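Local coordinates for protein lipid II:glycine glycyltransferase (Staphylococcus aureus, PDB 6SNR) that probably attaches the first glycine of the pentaglycine interpeptide bridge to the lysine of membrane-bound lipid II, taking it from glycyl-tRNA, at residues 31-35 / 36-40. Sequence-based numbering, arbitrary orientation.
Sequences ETKKL and TGWYA
Two backbone amides grip the carbonyl oxygen of Lys-33, showing how a helix is brought to an end. Trp-38 N reaches Lys-33 O at 3.1 Å, tilted from the carbonyl plane, with the straighter N-H (156° against 144°); Thr-36 N, also hydrogen-bonded at 3.1 Å to Lys-33 O, comes from above the opposite face. One residue on, Gly-37 N bonds to Lys-34 O at 3.1 Å. With the 6→1 bond from Trp-38 and the 5→2 bond from Gly-37, this is a Schellman motif; its C-prime residue, Gly-37, has a positive phi, which glycine, lacking a side chain, adopts readily.

Trp-38 CB packs on Lys-33 CB at 3.8 Å, and the indole edge at CD1 lies 3.5 Å from Lys-33 O, near the ring plane. Thr-36 OG1 sits between its own backbone N and carbonyl carbon (chi1 47°), which leaves it 3.4 Å from Lys-33 O and beside a water, 2.7 Å from Thr-36 OG1, that donates to Thr-32 O. Lys-34 CA makes a CH···O contact with Trp-38 O, while its extended side chain carries NZ to a salt bridge with Glu-31 OE1.

Trp-38 also rests on Leu-58 and Tyr-71, from neighbouring strands of the sheet that 39-47 enters. Lys-33 O and Lys-34 O are thus satisfied by amides of the very residues leading into that strand.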
ATOM      1  N   GLU A  31     -13.490 -11.753  -5.653  1.00 19.01           N
ATOM      2  CA  GLU A  31     -12.940 -12.975  -6.209  1.00 19.99           C
ATOM      3  C   GLU A  31     -11.872 -13.576  -5.305  1.00 19.86           C
ATOM      4  O   GLU A  31     -11.811 -14.789  -5.157  1.00 22.05           O
ATOM      5  CB  GLU A  31     -12.356 -12.767  -7.620  1.00 22.15           C
ATOM      6  CG  GLU A  31     -13.393 -12.453  -8.656  1.00 27.10           C
ATOM      7  CD  GLU A  31     -14.178 -13.663  -9.110  1.00 30.72           C
ATOM      8  OE1 GLU A  31     -13.744 -14.811  -8.869  1.00 33.15           O
ATOM      9  OE2 GLU A  31     -15.250 -13.441  -9.707  1.00 38.70           O
ATOM     10  N   THR A  32     -11.050 -12.733  -4.664  1.00 18.65           N
ATOM     11  CA  THR A  32      -9.963 -13.217  -3.801  1.00 18.82           C
ATOM     12  C   THR A  32     -10.472 -13.877  -2.532  1.00 19.94           C
ATOM     13  O   THR A  32      -9.789 -14.677  -1.913  1.00 22.08           O
ATOM     14  CB  THR A  32      -8.960 -12.117  -3.390  1.00 19.72           C
ATOM     15  OG1 THR A  32      -9.524 -11.315  -2.332  1.00 20.73           O
ATOM     16  CG2 THR A  32      -8.551 -11.278  -4.527  1.00 20.18           C
ATOM     17  N   LYS A  33     -11.682 -13.528  -2.130  1.00 18.51           N
ATOM     18  CA  LYS A  33     -12.204 -14.051  -0.887  1.00 19.97           C
ATOM     19  C   LYS A  33     -12.925 -15.395  -1.043  1.00 21.64           C
ATOM     20  O   LYS A  33     -13.300 -16.014  -0.036  1.00 19.89           O
ATOM     21  CB  LYS A  33     -13.117 -13.014  -0.242  1.00 19.88           C
ATOM     22  CG  LYS A  33     -12.377 -11.734   0.145  1.00 20.94           C
ATOM     23  CD  LYS A  33     -11.394 -11.957   1.296  1.00 24.85           C
ATOM     24  CE  LYS A  33     -10.698 -10.668   1.697  1.00 28.90           C
ATOM     25  NZ  LYS A  33      -9.853 -10.869   2.913  1.00 32.33           N
ATOM     26  N   LYS A  34     -13.097 -15.853  -2.275  1.00 22.40           N
ATOM     27  CA  LYS A  34     -13.695 -17.168  -2.496  1.00 23.79           C
ATOM     28  C   LYS A  34     -12.863 -18.234  -1.793  1.00 23.79           C
ATOM     29  O   LYS A  34     -13.410 -19.167  -1.236  1.00 26.13           O
ATOM     30  CB  LYS A  34     -13.850 -17.487  -3.996  1.00 23.34           C
ATOM     31  CG  LYS A  34     -14.901 -16.667  -4.717  1.00 23.89           C
ATOM     32  CD  LYS A  34     -14.875 -16.984  -6.214  1.00 27.09           C
ATOM     33  CE  LYS A  34     -16.017 -16.330  -6.961  1.00 32.29           C
ATOM     34  NZ  LYS A  34     -15.984 -16.718  -8.416  1.00 36.24           N
ATOM     35  N   LEU A  35     -11.549 -18.058  -1.798  1.00 24.15           N
ATOM     36  CA  LEU A  35     -10.609 -19.050  -1.291  1.00 28.45           C
ATOM     37  C   LEU A  35     -10.799 -19.280   0.197  1.00 27.56           C
ATOM     38  O   LEU A  35     -10.467 -20.362   0.704  1.00 31.23           O
ATOM     39  CB  LEU A  35      -9.169 -18.595  -1.588  1.00 30.22           C
ATOM     40  CG  LEU A  35      -8.041 -19.603  -1.379  1.00 33.52           C
ATOM     41  CD1 LEU A  35      -8.178 -20.736  -2.380  1.00 33.58           C
ATOM     42  CD2 LEU A  35      -6.689 -18.918  -1.547  1.00 34.92           C
ATOM     43  N   THR A  36     -11.332 -18.285   0.904  1.00 24.17           N
ATOM     44  CA  THR A  36     -11.574 -18.419   2.339  1.00 25.99           C
ATOM     45  C   THR A  36     -13.053 -18.519   2.740  1.00 24.82           C
ATOM     46  O   THR A  36     -13.405 -18.256   3.880  1.00 26.43           O
ATOM     47  CB  THR A  36     -10.856 -17.300   3.146  1.00 25.11           C
ATOM     48  OG1 THR A  36     -11.082 -16.028   2.539  1.00 26.08           O
ATOM     49  CG2 THR A  36      -9.337 -17.564   3.201  1.00 27.54           C
ATOM     50  N   GLY A  37     -13.895 -18.875   1.780  1.00 24.42           N
ATOM     51  CA  GLY A  37     -15.257 -19.295   2.035  1.00 23.97           C
ATOM     52  C   GLY A  37     -16.309 -18.224   1.883  1.00 23.23           C
ATOM     53  O   GLY A  37     -17.479 -18.431   2.259  1.00 26.65           O
ATOM     54  N   TRP A  38     -15.927 -17.071   1.334  1.00 20.61           N
ATOM     55  CA  TRP A  38     -16.870 -15.994   1.166  1.00 18.73           C
ATOM     56  C   TRP A  38     -17.517 -16.026  -0.203  1.00 20.05           C
ATOM     57  O   TRP A  38     -16.840 -16.254  -1.210  1.00 19.72           O
ATOM     58  CB  TRP A  38     -16.222 -14.619   1.341  1.00 18.67           C
ATOM     59  CG  TRP A  38     -15.578 -14.397   2.683  1.00 18.24           C
ATOM     60  CD1 TRP A  38     -14.312 -14.785   3.061  1.00 18.66           C
ATOM     61  CD2 TRP A  38     -16.171 -13.792   3.847  1.00 17.71           C
ATOM     62  NE1 TRP A  38     -14.077 -14.424   4.376  1.00 20.37           N
ATOM     63  CE2 TRP A  38     -15.209 -13.835   4.886  1.00 18.88           C
ATOM     64  CE3 TRP A  38     -17.422 -13.243   4.124  1.00 19.22           C
ATOM     65  CZ2 TRP A  38     -15.488 -13.284   6.188  1.00 20.02           C
ATOM     66  CZ3 TRP A  38     -17.681 -12.738   5.406  1.00 18.84           C
ATOM     67  CH2 TRP A  38     -16.716 -12.744   6.392  1.00 19.66           C
ATOM     68  N   TYR A  39     -18.820 -15.799  -0.247  1.00 18.21           N
ATOM     69  CA  TYR A  39     -19.554 -15.621  -1.511  1.00 18.29           C
ATOM     70  C   TYR A  39     -20.211 -14.260  -1.560  1.00 18.94           C
ATOM     71  O   TYR A  39     -20.631 -13.711  -0.538  1.00 18.84           O
ATOM     72  CB  TYR A  39     -20.565 -16.746  -1.806  1.00 18.37           C
ATOM     73  CG  TYR A  39     -21.701 -16.936  -0.785  1.00 17.72           C
ATOM     74  CD1 TYR A  39     -21.478 -17.681   0.384  1.00 19.79           C
ATOM     75  CD2 TYR A  39     -22.981 -16.460  -1.024  1.00 18.51           C
ATOM     76  CE1 TYR A  39     -22.493 -17.869   1.324  1.00 20.31           C
ATOM     77  CE2 TYR A  39     -24.006 -16.660  -0.096  1.00 19.07           C
ATOM     78  CZ  TYR A  39     -23.746 -17.379   1.058  1.00 18.47           C
ATOM     79  OH  TYR A  39     -24.808 -17.507   1.955  1.00 20.74           O
ATOM     80  N   ALA A  40     -20.319 -13.706  -2.772  1.00 16.87           N
ATOM     81  CA  ALA A  40     -20.688 -12.339  -2.954  1.00 16.61           C
ATOM     82  C   ALA A  40     -22.041 -12.100  -3.602  1.00 17.64           C
ATOM     83  O   ALA A  40     -22.491 -12.891  -4.480  1.00 17.94           O
ATOM     84  CB  ALA A  40     -19.599 -11.587  -3.749  1.00 19.66           C
TER
HETATM   85  O   HOH W   1      -9.200 -15.324   0.754  1.00 32.30           O